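Long-range contacts in putative phosphatase (Bacteroides thetaiotaomicron, PDB 3KYA), which is a putative phosphatase of unproven function that joins an IPT/TIG domain to a six-bladed beta-propeller and binds zinc ions: residues A[350-354]-A[406-412]; A[330-334]-A[356-360]; A[375-380]-A[446-451]. All blocks are in the same frame, centred on the assembly; numbering follows the deposited sequence.

Contact 1. Residues A[350-354]-A[406-412]; sequences YNFVG and VTPEGIV. With EDO (1,2-ethanediol), chain I.
At this junction between two blades of the beta-propeller, the bulged end of outermost strand 345-352 meets the 406-412 hairpin of the next blade. Residues 407-410 form a type I turn (Gly410 N to Thr407 O, 2.9 Å). Its last residue, Gly410, has phi/psi 97/15°, where a beta-carbon would crowd Phe352 CE1; Thr407 N bonds Ile411 O at 3.0 Å. Thr407 OG1 also accepts Ile411 N (3.1 Å). Phe352 (-114/-65°) and Val353 both face Phe334, a classic beta bulge. Phe352, chi1 t, brings its ring onto the hairpin: CE2 lies 3.6 Å from Val406 CG1 and CZ 3.6 Å from Gly410 CA, while the ring edge meets Pro408 O (CZ to O 3.5 Å). Val353 CG1 packs on Val412 CG2 (3.8 Å) and Val406 CG1 (4.0 Å), with CA atoms of Val353 and Gly410 6.1 Å apart. Tyr350 OH instead donates to ethanediol O2 (2.7 Å). The whole is an apolar inter-blade seam closed by a 3:5 hairpin with a type I turn and G1 bulge.

Contact 2. Residues A[330-334]-A[356-360]; sequences NNHYF and YKQSG
Asn330 opens the tight connection between strands 323-328 and 333-340, its side chain bonded to Glu312 and Ser310. Asn331 (-125/9°, chi1 m) comes nearest the other segment, its CA 4.5 Å from that of Lys357; its O accepts Lys357 N at 2.9 Å, and OD1 lies 3.6 Å from Lys357 CG. Next, His332, like Lys357 across the contact, takes left-handed backbone angles (67/41° and 60/27°). The His332 ring receives Ser359 CB over one face, a CH-pi contact 3.7 Å from the centroid, while ND1 bonds Asn373 N. A water sits 2.7 Å from His332 O and 2.8 Å from Gln358 O. Tyr333, extended with chi1 p, lays its ring face under Tyr356 CA (4.2 Å to the centroid) and receives the edge of the Tyr356 ring in an offset edge-to-face pair, centroids 5.8 Å apart and planes at 67°. The two hydroxyls bond Trp311 (Tyr333) and Asp308 (Tyr356). This is the packing of a beta-propeller surface, where the turn between two strands of one blade is covered by the loop leading to the next blade.

Contact 3. Residues A[375-380]-A[446-451]; sequences CQGVFV and VSGLVY. With EDO (1,2-ethanediol), chain K.
A glutamine side chain does here what a backbone carbonyl would do in a sheet: Gln376 OE1 accepts Leu449 N at 2.9 Å (168°), bridging two nearly parallel strands that belong to different sheets. The short strand axes cross at 18° and approach to 5.3 Å. Their register pairs Cys375 with Ser447 (CA to CA 5.4 Å), Gln376 with Gly448 (5.2 Å) and Val378 with Val450 (6.3 Å), so the strands spread slightly toward the C-terminal end. The single backbone bond, Gln376 N to Ser447 O at 3.3 Å, is weak. It forms where both chains depart from regular geometry: Cys375 has psi -134°, and Ser447 (-121/-30°) with Gly448 makes a classic bulge opposite His461. Gln376 chi1 and chi2 are both t, extending the amide along Gly448 (OE1 to CA 3.3 Å) while NE2 reaches Leu144 O of strand 141-147.

Beyond this polar end the strands meet through side chains. Val378 (m) sets CG2 against Leu449 CD2 (3.9 Å) and Tyr451 CB (4.2 Å), and its CG1 against Leu449 O (3.5 Å). Val380 and Tyr451, both t at chi1, close the row: Val380 CG2 stands over the Tyr451 ring, 3.9 Å from its centroid, and CG1 is 3.7 Å from CE2. Tyr451 OH shares a 2.7 Å hydrogen bond with ethanediol O2. Each strand starts its blade's main antiparallel run, 374-381 pairing with 391-397 and 446-452 with 457-462. Parallel innermost strands of adjacent blades, side by side around the central axis, are the hallmark of the beta-propeller.

In the fold
Three successive blades are linked here. Contact 1 holds the end of strand 345-352 and contact 2 the start of its neighbour 333-340; their centres are 13 Å apart and they touch directly: Val353 O to Phe334 N and Phe352 N to Phe334 O, each 2.9 Å, are probable hydrogen bonds. Contact 1 joins this blade to the outer hairpin of the next; contact 3 joins that blade's innermost strand to the last blade, which strand 105-110 from the start of the propeller completes. Contact 3 is centred about 16 Å from contact 1 and 18 Å from contact 2. It is also nearest the zinc-binding His153, about 11 Å from Val450 between side chains.

Contact 1. Residues A[350-354]-A[406-412]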
ATOM      1  N   TYR A 350     -14.427   6.617 -19.443  1.00 14.53           N
ATOM      2  CA  TYR A 350     -13.231   5.939 -19.920  1.00 14.44           C
ATOM      3  C   TYR A 350     -12.899   4.753 -19.009  1.00 13.98           C
ATOM      4  O   TYR A 350     -13.292   4.723 -17.840  1.00 13.11           O
ATOM      5  CB  TYR A 350     -12.050   6.921 -20.025  1.00 14.70           C
ATOM      6  CG  TYR A 350     -11.646   7.639 -18.732  1.00 16.21           C
ATOM      7  CD1 TYR A 350     -10.812   7.025 -17.801  1.00 16.83           C
ATOM      8  CD2 TYR A 350     -12.070   8.943 -18.464  1.00 17.86           C
ATOM      9  CE1 TYR A 350     -10.421   7.678 -16.638  1.00 17.17           C
ATOM     10  CE2 TYR A 350     -11.675   9.609 -17.301  1.00 17.31           C
ATOM     11  CZ  TYR A 350     -10.858   8.967 -16.394  1.00 18.05           C
ATOM     12  OH  TYR A 350     -10.455   9.610 -15.244  1.00 19.83           O
ATOM     13  N   ASN A 351     -12.174   3.782 -19.561  1.00 13.03           N
ATOM     14  CA  ASN A 351     -11.795   2.593 -18.801  0.50 13.33           C
ATOM     15  C   ASN A 351     -10.931   2.994 -17.603  1.00 13.27           C
ATOM     16  O   ASN A 351      -9.991   3.760 -17.732  1.00 13.10           O
ATOM     17  CB  ASN A 351     -11.103   1.560 -19.695  0.50 13.39           C
ATOM     18  CG  ASN A 351     -12.014   1.043 -20.798  0.50 13.86           C
ATOM     19  OD1 ASN A 351     -13.091   1.585 -21.033  0.50 13.66           O
ATOM     20  ND2 ASN A 351     -11.568   0.002 -21.500  0.50 15.52           N
ATOM     21  N   PHE A 352     -11.292   2.492 -16.423  1.00 13.78           N
ATOM     22  CA  PHE A 352     -10.612   2.852 -15.168  1.00 13.65           C
ATOM     23  C   PHE A 352      -9.867   1.684 -14.507  1.00 13.76           C
ATOM     24  O   PHE A 352      -8.638   1.727 -14.396  1.00 13.91           O
ATOM     25  CB  PHE A 352     -11.640   3.508 -14.213  1.00 14.20           C
ATOM     26  CG  PHE A 352     -11.058   3.932 -12.876  1.00 15.33           C
ATOM     27  CD1 PHE A 352      -9.944   4.763 -12.813  1.00 17.12           C
ATOM     28  CD2 PHE A 352     -11.646   3.522 -11.686  1.00 16.34           C
ATOM     29  CE1 PHE A 352      -9.409   5.144 -11.581  1.00 17.10           C
ATOM     30  CE2 PHE A 352     -11.107   3.892 -10.456  1.00 16.17           C
ATOM     31  CZ  PHE A 352     -10.004   4.709 -10.404  1.00 17.24           C
ATOM     32  N   VAL A 353     -10.584   0.655 -14.055  1.00 13.36           N
ATOM     33  CA  VAL A 353      -9.943  -0.517 -13.439  1.00 13.47           C
ATOM     34  C   VAL A 353     -10.564  -1.807 -13.956  1.00 14.13           C
ATOM     35  O   VAL A 353     -11.753  -1.853 -14.252  1.00 14.09           O
ATOM     36  CB  VAL A 353     -10.017  -0.507 -11.895  1.00 13.70           C
ATOM     37  CG1 VAL A 353      -9.162   0.628 -11.309  1.00 13.19           C
ATOM     38  CG2 VAL A 353     -11.476  -0.415 -11.427  1.00 11.92           C
ATOM     39  N   GLY A 354      -9.744  -2.853 -14.059  1.00 14.45           N
ATOM     40  CA  GLY A 354     -10.196  -4.137 -14.568  1.00 14.89           C
ATOM     41  C   GLY A 354      -9.908  -4.269 -16.056  1.00 15.64           C
ATOM     42  O   GLY A 354      -9.631  -3.271 -16.737  1.00 15.84           O
ATOM     43  N   VAL A 406     -10.748   0.035  -4.136  1.00 14.02           N
ATOM     44  CA  VAL A 406     -10.202   0.794  -5.255  1.00 13.82           C
ATOM     45  C   VAL A 406      -9.879   2.209  -4.784  1.00 14.00           C
ATOM     46  O   VAL A 406     -10.785   2.956  -4.376  1.00 13.04           O
ATOM     47  CB  VAL A 406     -11.198   0.889  -6.467  1.00 14.10           C
ATOM     48  CG1 VAL A 406     -10.544   1.628  -7.649  1.00 12.93           C
ATOM     49  CG2 VAL A 406     -11.679  -0.505  -6.923  1.00 12.89           C
ATOM     50  N   THR A 407      -8.600   2.581  -4.823  1.00 14.31           N
ATOM     51  CA  THR A 407      -8.202   3.929  -4.461  1.00 14.87           C
ATOM     52  C   THR A 407      -8.537   4.851  -5.637  1.00 15.39           C
ATOM     53  O   THR A 407      -8.733   4.380  -6.752  1.00 16.47           O
ATOM     54  CB  THR A 407      -6.699   4.030  -4.115  1.00 14.95           C
ATOM     55  OG1 THR A 407      -5.904   3.702  -5.263  1.00 14.80           O
ATOM     56  CG2 THR A 407      -6.351   3.102  -2.952  1.00 14.28           C
ATOM     57  N   PRO A 408      -8.609   6.166  -5.399  1.00 15.73           N
ATOM     58  CA  PRO A 408      -8.915   7.112  -6.476  1.00 16.08           C
ATOM     59  C   PRO A 408      -7.930   7.042  -7.647  1.00 16.22           C
ATOM     60  O   PRO A 408      -8.309   7.336  -8.771  1.00 16.28           O
ATOM     61  CB  PRO A 408      -8.809   8.470  -5.789  1.00 16.45           C
ATOM     62  CG  PRO A 408      -9.131   8.199  -4.398  1.00 16.34           C
ATOM     63  CD  PRO A 408      -8.563   6.839  -4.092  1.00 15.64           C
ATOM     64  N   GLU A 409      -6.700   6.623  -7.363  1.00 16.39           N
ATOM     65  CA  GLU A 409      -5.636   6.486  -8.361  1.00 17.04           C
ATOM     66  C   GLU A 409      -5.769   5.207  -9.194  1.00 16.52           C
ATOM     67  O   GLU A 409      -5.054   5.030 -10.186  1.00 16.85           O
ATOM     68  CB  GLU A 409      -4.249   6.506  -7.679  1.00 17.44           C
ATOM     69  CG  GLU A 409      -3.864   7.828  -6.973  1.00 19.48           C
ATOM     70  CD  GLU A 409      -4.639   8.138  -5.686  1.00 24.31           C
ATOM     71  OE1 GLU A 409      -5.306   7.230  -5.118  1.00 23.32           O
ATOM     72  OE2 GLU A 409      -4.570   9.318  -5.233  1.00 27.43           O
ATOM     73  N   GLY A 410      -6.661   4.308  -8.785  1.00 15.99           N
ATOM     74  CA  GLY A 410      -6.903   3.065  -9.504  1.00 15.95           C
ATOM     75  C   GLY A 410      -6.181   1.832  -8.992  1.00 15.46           C
ATOM     76  O   GLY A 410      -6.105   0.828  -9.697  1.00 16.39           O
ATOM     77  N   ILE A 411      -5.643   1.880  -7.780  1.00 14.87           N
ATOM     78  CA  ILE A 411      -5.027   0.685  -7.210  1.00 14.87           C
ATOM     79  C   ILE A 411      -6.135  -0.206  -6.613  1.00 14.29           C
ATOM     80  O   ILE A 411      -6.902   0.239  -5.751  1.00 14.13           O
ATOM     81  CB  ILE A 411      -3.968   1.011  -6.154  1.00 15.43           C
ATOM     82  CG1 ILE A 411      -2.833   1.831  -6.780  1.00 16.40           C
ATOM     83  CG2 ILE A 411      -3.403  -0.265  -5.562  1.00 15.49           C
ATOM     84  CD1 ILE A 411      -1.629   2.053  -5.853  1.00 18.24           C
ATOM     85  N   VAL A 412      -6.219  -1.442  -7.103  1.00 14.00           N
ATOM     86  CA  VAL A 412      -7.198  -2.408  -6.639  1.00 13.53           C
ATOM     87  C   VAL A 412      -6.542  -3.414  -5.693  1.00 13.77           C
ATOM     88  O   VAL A 412      -5.500  -3.995  -6.002  1.00 12.75           O
ATOM     89  CB  VAL A 412      -7.866  -3.164  -7.798  1.00 13.57           C
ATOM     90  CG1 VAL A 412      -9.012  -4.076  -7.266  1.00 12.66           C
ATOM     91  CG2 VAL A 412      -8.395  -2.179  -8.849  1.00 13.11           C
TER
HETATM   92  C1  EDO I   8      -9.148  13.904 -14.074  1.00 44.04           C
HETATM   93  O1  EDO I   8     -10.292  14.733 -13.862  1.00 44.45           O
HETATM   94  C2  EDO I   8      -9.583  12.456 -14.179  1.00 44.42           C
HETATM   95  O2  EDO I   8     -10.617  12.302 -15.153  1.00 43.56           O

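Contact 2. Residues A[330-334]-A[356-360]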
ATOM      1  N   ASN A 330     -21.263  -7.668 -16.510  1.00 14.93           N
ATOM      2  CA  ASN A 330     -21.051  -8.797 -17.414  1.00 15.34           C
ATOM      3  C   ASN A 330     -19.729  -8.797 -18.194  1.00 15.55           C
ATOM      4  O   ASN A 330     -19.423  -9.781 -18.858  1.00 16.85           O
ATOM      5  CB  ASN A 330     -22.242  -8.951 -18.388  1.00 15.70           C
ATOM      6  CG  ASN A 330     -22.366  -7.810 -19.401  1.00 15.42           C
ATOM      7  OD1 ASN A 330     -21.900  -6.699 -19.187  1.00 15.95           O
ATOM      8  ND2 ASN A 330     -23.058  -8.087 -20.502  1.00 16.35           N
ATOM      9  N   ASN A 331     -18.942  -7.726 -18.098  1.00 15.51           N
ATOM     10  CA  ASN A 331     -17.671  -7.657 -18.829  1.00 15.31           C
ATOM     11  C   ASN A 331     -16.420  -7.366 -17.985  1.00 14.71           C
ATOM     12  O   ASN A 331     -15.331  -7.140 -18.514  1.00 14.27           O
ATOM     13  CB  ASN A 331     -17.833  -6.738 -20.045  1.00 15.55           C
ATOM     14  CG  ASN A 331     -18.627  -7.412 -21.162  1.00 16.11           C
ATOM     15  OD1 ASN A 331     -18.214  -8.457 -21.685  1.00 16.65           O
ATOM     16  ND2 ASN A 331     -19.747  -6.814 -21.546  1.00 14.67           N
ATOM     17  N   HIS A 332     -16.605  -7.385 -16.666  1.00 14.20           N
ATOM     18  CA  HIS A 332     -15.524  -7.424 -15.679  1.00 13.50           C
ATOM     19  C   HIS A 332     -14.587  -6.221 -15.538  1.00 13.27           C
ATOM     20  O   HIS A 332     -13.394  -6.383 -15.309  1.00 13.47           O
ATOM     21  CB  HIS A 332     -14.734  -8.732 -15.923  1.00 13.10           C
ATOM     22  CG  HIS A 332     -15.619  -9.885 -16.284  1.00 13.56           C
ATOM     23  ND1 HIS A 332     -16.545 -10.414 -15.406  1.00 13.70           N
ATOM     24  CD2 HIS A 332     -15.766 -10.570 -17.445  1.00 14.43           C
ATOM     25  CE1 HIS A 332     -17.219 -11.380 -16.011  1.00 15.40           C
ATOM     26  NE2 HIS A 332     -16.762 -11.497 -17.248  1.00 13.82           N
ATOM     27  N   TYR A 333     -15.149  -5.017 -15.607  1.00 13.13           N
ATOM     28  CA  TYR A 333     -14.378  -3.793 -15.375  1.00 13.39           C
ATOM     29  C   TYR A 333     -15.267  -2.612 -14.956  1.00 13.24           C
ATOM     30  O   TYR A 333     -16.494  -2.685 -15.042  1.00 13.76           O
ATOM     31  CB  TYR A 333     -13.523  -3.420 -16.615  1.00 13.35           C
ATOM     32  CG  TYR A 333     -14.299  -2.923 -17.836  1.00 13.69           C
ATOM     33  CD1 TYR A 333     -15.129  -3.772 -18.555  1.00 15.36           C
ATOM     34  CD2 TYR A 333     -14.161  -1.617 -18.294  1.00 13.94           C
ATOM     35  CE1 TYR A 333     -15.831  -3.320 -19.682  1.00 15.40           C
ATOM     36  CE2 TYR A 333     -14.858  -1.158 -19.412  1.00 13.33           C
ATOM     37  CZ  TYR A 333     -15.684  -2.018 -20.105  1.00 14.66           C
ATOM     38  OH  TYR A 333     -16.373  -1.567 -21.214  1.00 16.19           O
ATOM     39  N   PHE A 334     -14.620  -1.553 -14.467  1.00 13.65           N
ATOM     40  CA  PHE A 334     -15.251  -0.281 -14.144  1.00 13.27           C
ATOM     41  C   PHE A 334     -14.710   0.823 -15.056  1.00 13.32           C
ATOM     42  O   PHE A 334     -13.495   0.863 -15.369  1.00 13.53           O
ATOM     43  CB  PHE A 334     -14.980   0.188 -12.682  1.00 13.42           C
ATOM     44  CG  PHE A 334     -15.753  -0.541 -11.624  1.00 12.64           C
ATOM     45  CD1 PHE A 334     -15.260  -1.706 -11.066  1.00 13.27           C
ATOM     46  CD2 PHE A 334     -16.947  -0.013 -11.123  1.00 13.75           C
ATOM     47  CE1 PHE A 334     -15.987  -2.385 -10.081  1.00 12.93           C
ATOM     48  CE2 PHE A 334     -17.666  -0.687 -10.154  1.00 11.70           C
ATOM     49  CZ  PHE A 334     -17.172  -1.866  -9.627  1.00 12.97           C
ATOM     50  N   TYR A 356     -11.180  -5.112 -19.760  1.00 18.71           N
ATOM     51  CA  TYR A 356     -12.263  -5.133 -20.741  1.00 18.96           C
ATOM     52  C   TYR A 356     -12.515  -6.554 -21.272  1.00 18.77           C
ATOM     53  O   TYR A 356     -11.687  -7.099 -21.996  1.00 17.89           O
ATOM     54  CB  TYR A 356     -11.860  -4.188 -21.894  1.00 19.51           C
ATOM     55  CG  TYR A 356     -12.734  -4.181 -23.129  1.00 20.33           C
ATOM     56  CD1 TYR A 356     -13.872  -3.395 -23.196  1.00 23.18           C
ATOM     57  CD2 TYR A 356     -12.369  -4.903 -24.268  1.00 23.39           C
ATOM     58  CE1 TYR A 356     -14.666  -3.367 -24.346  1.00 24.86           C
ATOM     59  CE2 TYR A 356     -13.153  -4.884 -25.418  1.00 24.17           C
ATOM     60  CZ  TYR A 356     -14.299  -4.111 -25.451  1.00 25.12           C
ATOM     61  OH  TYR A 356     -15.084  -4.083 -26.581  1.00 27.42           O
ATOM     62  N   LYS A 357     -13.657  -7.142 -20.898  1.00 18.00           N
ATOM     63  CA  LYS A 357     -14.050  -8.494 -21.333  1.00 18.10           C
ATOM     64  C   LYS A 357     -13.058  -9.594 -20.928  1.00 17.62           C
ATOM     65  O   LYS A 357     -12.972 -10.635 -21.592  1.00 17.33           O
ATOM     66  CB  LYS A 357     -14.275  -8.549 -22.860  1.00 18.60           C
ATOM     67  CG  LYS A 357     -15.192  -7.465 -23.397  1.00 20.59           C
ATOM     68  CD  LYS A 357     -15.536  -7.638 -24.875  1.00 22.32           C
ATOM     69  CE  LYS A 357     -16.417  -8.859 -25.108  1.00 23.68           C
ATOM     70  NZ  LYS A 357     -16.987  -8.935 -26.494  1.00 24.14           N
ATOM     71  N   GLN A 358     -12.324  -9.376 -19.843  1.00 16.68           N
ATOM     72  CA  GLN A 358     -11.335 -10.339 -19.366  1.00 17.22           C
ATOM     73  C   GLN A 358     -11.521 -10.616 -17.877  1.00 16.61           C
ATOM     74  O   GLN A 358     -10.980  -9.905 -17.042  1.00 15.90           O
ATOM     75  CB  GLN A 358      -9.923  -9.802 -19.631  1.00 17.92           C
ATOM     76  CG  GLN A 358      -9.672  -9.475 -21.105  1.00 21.27           C
ATOM     77  CD  GLN A 358      -8.507  -8.514 -21.327  1.00 27.57           C
ATOM     78  OE1 GLN A 358      -7.376  -8.761 -20.883  1.00 31.30           O
ATOM     79  NE2 GLN A 358      -8.775  -7.422 -22.063  1.00 30.77           N
ATOM     80  N   SER A 359     -12.288 -11.654 -17.554  1.00 16.19           N
ATOM     81  CA  SER A 359     -12.505 -12.042 -16.167  1.00 16.08           C
ATOM     82  C   SER A 359     -11.233 -12.597 -15.524  1.00 16.06           C
ATOM     83  O   SER A 359     -10.379 -13.175 -16.199  1.00 15.71           O
ATOM     84  CB  SER A 359     -13.607 -13.099 -16.063  1.00 16.10           C
ATOM     85  OG  SER A 359     -13.254 -14.300 -16.725  1.00 16.38           O
ATOM     86  N   GLY A 360     -11.117 -12.415 -14.212  1.00 15.54           N
ATOM     87  CA  GLY A 360      -9.988 -12.952 -13.456  1.00 15.52           C
ATOM     88  C   GLY A 360      -9.978 -12.470 -12.018  1.00 15.23           C
ATOM     89  O   GLY A 360     -10.941 -11.876 -11.545  1.00 14.75           O
TER
HETATM   90  O   HOH W   1     -11.184  -7.865 -15.104  1.00 15.79           O

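Contact 3. Residues A[375-380]-A[446-451]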
ATOM      1  N   CYS A 375     -20.147  -6.296  -8.734  1.00 14.58           N
ATOM      2  CA  CYS A 375     -21.515  -5.886  -8.413  1.00 14.42           C
ATOM      3  C   CYS A 375     -21.536  -4.595  -7.572  1.00 14.25           C
ATOM      4  O   CYS A 375     -20.790  -3.662  -7.878  1.00 14.38           O
ATOM      5  CB  CYS A 375     -22.290  -7.073  -7.805  1.00 14.50           C
ATOM      6  SG  CYS A 375     -22.558  -8.448  -9.005  1.00 15.34           S
ATOM      7  N   GLN A 376     -22.332  -4.537  -6.508  1.00 12.97           N
ATOM      8  CA  GLN A 376     -22.557  -3.271  -5.822  1.00 13.21           C
ATOM      9  C   GLN A 376     -21.305  -2.679  -5.193  1.00 12.63           C
ATOM     10  O   GLN A 376     -20.491  -3.396  -4.623  1.00 13.38           O
ATOM     11  CB  GLN A 376     -23.649  -3.412  -4.755  1.00 13.23           C
ATOM     12  CG  GLN A 376     -24.214  -2.065  -4.285  1.00 12.85           C
ATOM     13  CD  GLN A 376     -25.518  -2.212  -3.522  1.00 14.12           C
ATOM     14  OE1 GLN A 376     -25.833  -3.292  -3.029  1.00 12.80           O
ATOM     15  NE2 GLN A 376     -26.284  -1.117  -3.426  1.00 13.33           N
ATOM     16  N   GLY A 377     -21.197  -1.357  -5.277  1.00 12.73           N
ATOM     17  CA  GLY A 377     -20.074  -0.622  -4.737  1.00 12.87           C
ATOM     18  C   GLY A 377     -20.506   0.577  -3.921  1.00 12.81           C
ATOM     19  O   GLY A 377     -21.585   1.120  -4.135  1.00 13.19           O
ATOM     20  N   VAL A 378     -19.639   0.996  -3.007  1.00 13.04           N
ATOM     21  CA  VAL A 378     -19.894   2.135  -2.145  1.00 13.97           C
ATOM     22  C   VAL A 378     -18.630   2.953  -1.912  1.00 13.48           C
ATOM     23  O   VAL A 378     -17.523   2.423  -1.944  1.00 13.32           O
ATOM     24  CB  VAL A 378     -20.450   1.669  -0.773  1.00 14.16           C
ATOM     25  CG1 VAL A 378     -21.775   0.963  -0.974  1.00 17.09           C
ATOM     26  CG2 VAL A 378     -19.449   0.758  -0.056  1.00 15.97           C
ATOM     27  N   PHE A 379     -18.801   4.256  -1.714  1.00 13.38           N
ATOM     28  CA  PHE A 379     -17.680   5.130  -1.372  1.00 13.81           C
ATOM     29  C   PHE A 379     -17.565   5.255   0.147  1.00 14.49           C
ATOM     30  O   PHE A 379     -18.566   5.420   0.837  1.00 14.17           O
ATOM     31  CB  PHE A 379     -17.821   6.497  -2.033  1.00 13.94           C
ATOM     32  CG  PHE A 379     -17.658   6.455  -3.510  1.00 14.12           C
ATOM     33  CD1 PHE A 379     -16.393   6.542  -4.082  1.00 13.71           C
ATOM     34  CD2 PHE A 379     -18.753   6.322  -4.342  1.00 13.78           C
ATOM     35  CE1 PHE A 379     -16.220   6.492  -5.449  1.00 14.81           C
ATOM     36  CE2 PHE A 379     -18.583   6.279  -5.724  1.00 13.85           C
ATOM     37  CZ  PHE A 379     -17.309   6.360  -6.274  1.00 14.84           C
ATOM     38  N   VAL A 380     -16.342   5.169   0.653  1.00 15.15           N
ATOM     39  CA  VAL A 380     -16.081   5.198   2.091  1.00 15.61           C
ATOM     40  C   VAL A 380     -14.964   6.164   2.429  1.00 17.11           C
ATOM     41  O   VAL A 380     -13.886   6.117   1.854  1.00 16.83           O
ATOM     42  CB  VAL A 380     -15.703   3.793   2.603  1.00 15.84           C
ATOM     43  CG1 VAL A 380     -15.276   3.825   4.082  1.00 14.68           C
ATOM     44  CG2 VAL A 380     -16.859   2.810   2.358  1.00 14.67           C
ATOM     45  N   VAL A 446     -21.087 -12.870  -3.800  1.00 12.02           N
ATOM     46  CA  VAL A 446     -21.507 -11.623  -3.132  1.00 12.14           C
ATOM     47  C   VAL A 446     -22.001 -10.591  -4.149  1.00 12.19           C
ATOM     48  O   VAL A 446     -21.286 -10.240  -5.082  1.00 11.60           O
ATOM     49  CB  VAL A 446     -20.371 -11.037  -2.239  1.00 11.72           C
ATOM     50  CG1 VAL A 446     -20.313 -11.773  -0.898  1.00 11.56           C
ATOM     51  CG2 VAL A 446     -19.009 -11.071  -2.968  1.00 12.85           C
ATOM     52  N   SER A 447     -23.210 -10.077  -3.929  1.00 12.18           N
ATOM     53  CA  SER A 447     -23.878  -9.175  -4.890  1.00 12.60           C
ATOM     54  C   SER A 447     -24.257  -7.781  -4.369  1.00 12.44           C
ATOM     55  O   SER A 447     -24.299  -6.824  -5.146  1.00 12.81           O
ATOM     56  CB  SER A 447     -25.151  -9.867  -5.424  1.00 12.05           C
ATOM     57  OG  SER A 447     -26.035 -10.216  -4.357  1.00 12.07           O
ATOM     58  N   GLY A 448     -24.550  -7.680  -3.077  1.00 12.32           N
ATOM     59  CA  GLY A 448     -24.984  -6.429  -2.452  1.00 12.13           C
ATOM     60  C   GLY A 448     -24.019  -5.922  -1.395  1.00 12.05           C
ATOM     61  O   GLY A 448     -23.344  -6.719  -0.724  1.00 12.15           O
ATOM     62  N   LEU A 449     -23.961  -4.597  -1.246  1.00 11.98           N
ATOM     63  CA  LEU A 449     -23.048  -3.948  -0.316  1.00 12.61           C
ATOM     64  C   LEU A 449     -23.515  -2.544   0.037  1.00 12.89           C
ATOM     65  O   LEU A 449     -23.888  -1.763  -0.855  1.00 13.53           O
ATOM     66  CB  LEU A 449     -21.638  -3.843  -0.943  1.00 12.50           C
ATOM     67  CG  LEU A 449     -20.504  -3.323  -0.060  1.00 12.45           C
ATOM     68  CD1 LEU A 449     -20.188  -4.328   1.037  1.00 11.88           C
ATOM     69  CD2 LEU A 449     -19.226  -3.009  -0.897  1.00 13.01           C
ATOM     70  N   VAL A 450     -23.516  -2.239   1.330  1.00 13.10           N
ATOM     71  CA  VAL A 450     -23.808  -0.881   1.827  1.00 13.41           C
ATOM     72  C   VAL A 450     -22.854  -0.580   2.966  1.00 13.20           C
ATOM     73  O   VAL A 450     -22.319  -1.499   3.587  1.00 12.52           O
ATOM     74  CB  VAL A 450     -25.264  -0.682   2.340  1.00 13.91           C
ATOM     75  CG1 VAL A 450     -26.242  -0.628   1.191  1.00 16.81           C
ATOM     76  CG2 VAL A 450     -25.652  -1.742   3.377  1.00 13.91           C
ATOM     77  N   TYR A 451     -22.666   0.705   3.256  1.00 13.71           N
ATOM     78  CA  TYR A 451     -21.830   1.145   4.368  1.00 13.53           C
ATOM     79  C   TYR A 451     -22.571   2.188   5.176  1.00 14.34           C
ATOM     80  O   TYR A 451     -23.093   3.154   4.613  1.00 14.20           O
ATOM     81  CB  TYR A 451     -20.513   1.740   3.851  1.00 13.54           C
ATOM     82  CG  TYR A 451     -19.527   2.155   4.922  1.00 14.38           C
ATOM     83  CD1 TYR A 451     -18.781   1.202   5.620  1.00 14.75           C
ATOM     84  CD2 TYR A 451     -19.272   3.496   5.186  1.00 13.78           C
ATOM     85  CE1 TYR A 451     -17.851   1.578   6.602  1.00 15.19           C
ATOM     86  CE2 TYR A 451     -18.326   3.882   6.145  1.00 15.19           C
ATOM     87  CZ  TYR A 451     -17.620   2.917   6.845  1.00 15.35           C
ATOM     88  OH  TYR A 451     -16.680   3.284   7.797  1.00 15.93           O
TER
HETATM   89  C1  EDO K  10     -12.994   1.825   6.759  1.00 59.83           C
HETATM   90  O1  EDO K  10     -12.231   0.850   6.043  1.00 59.67           O
HETATM   91  C2  EDO K  10     -14.130   1.113   7.479  1.00 60.21           C
HETATM   92  O2  EDO K  10     -14.545   1.870   8.617  1.00 60.66           O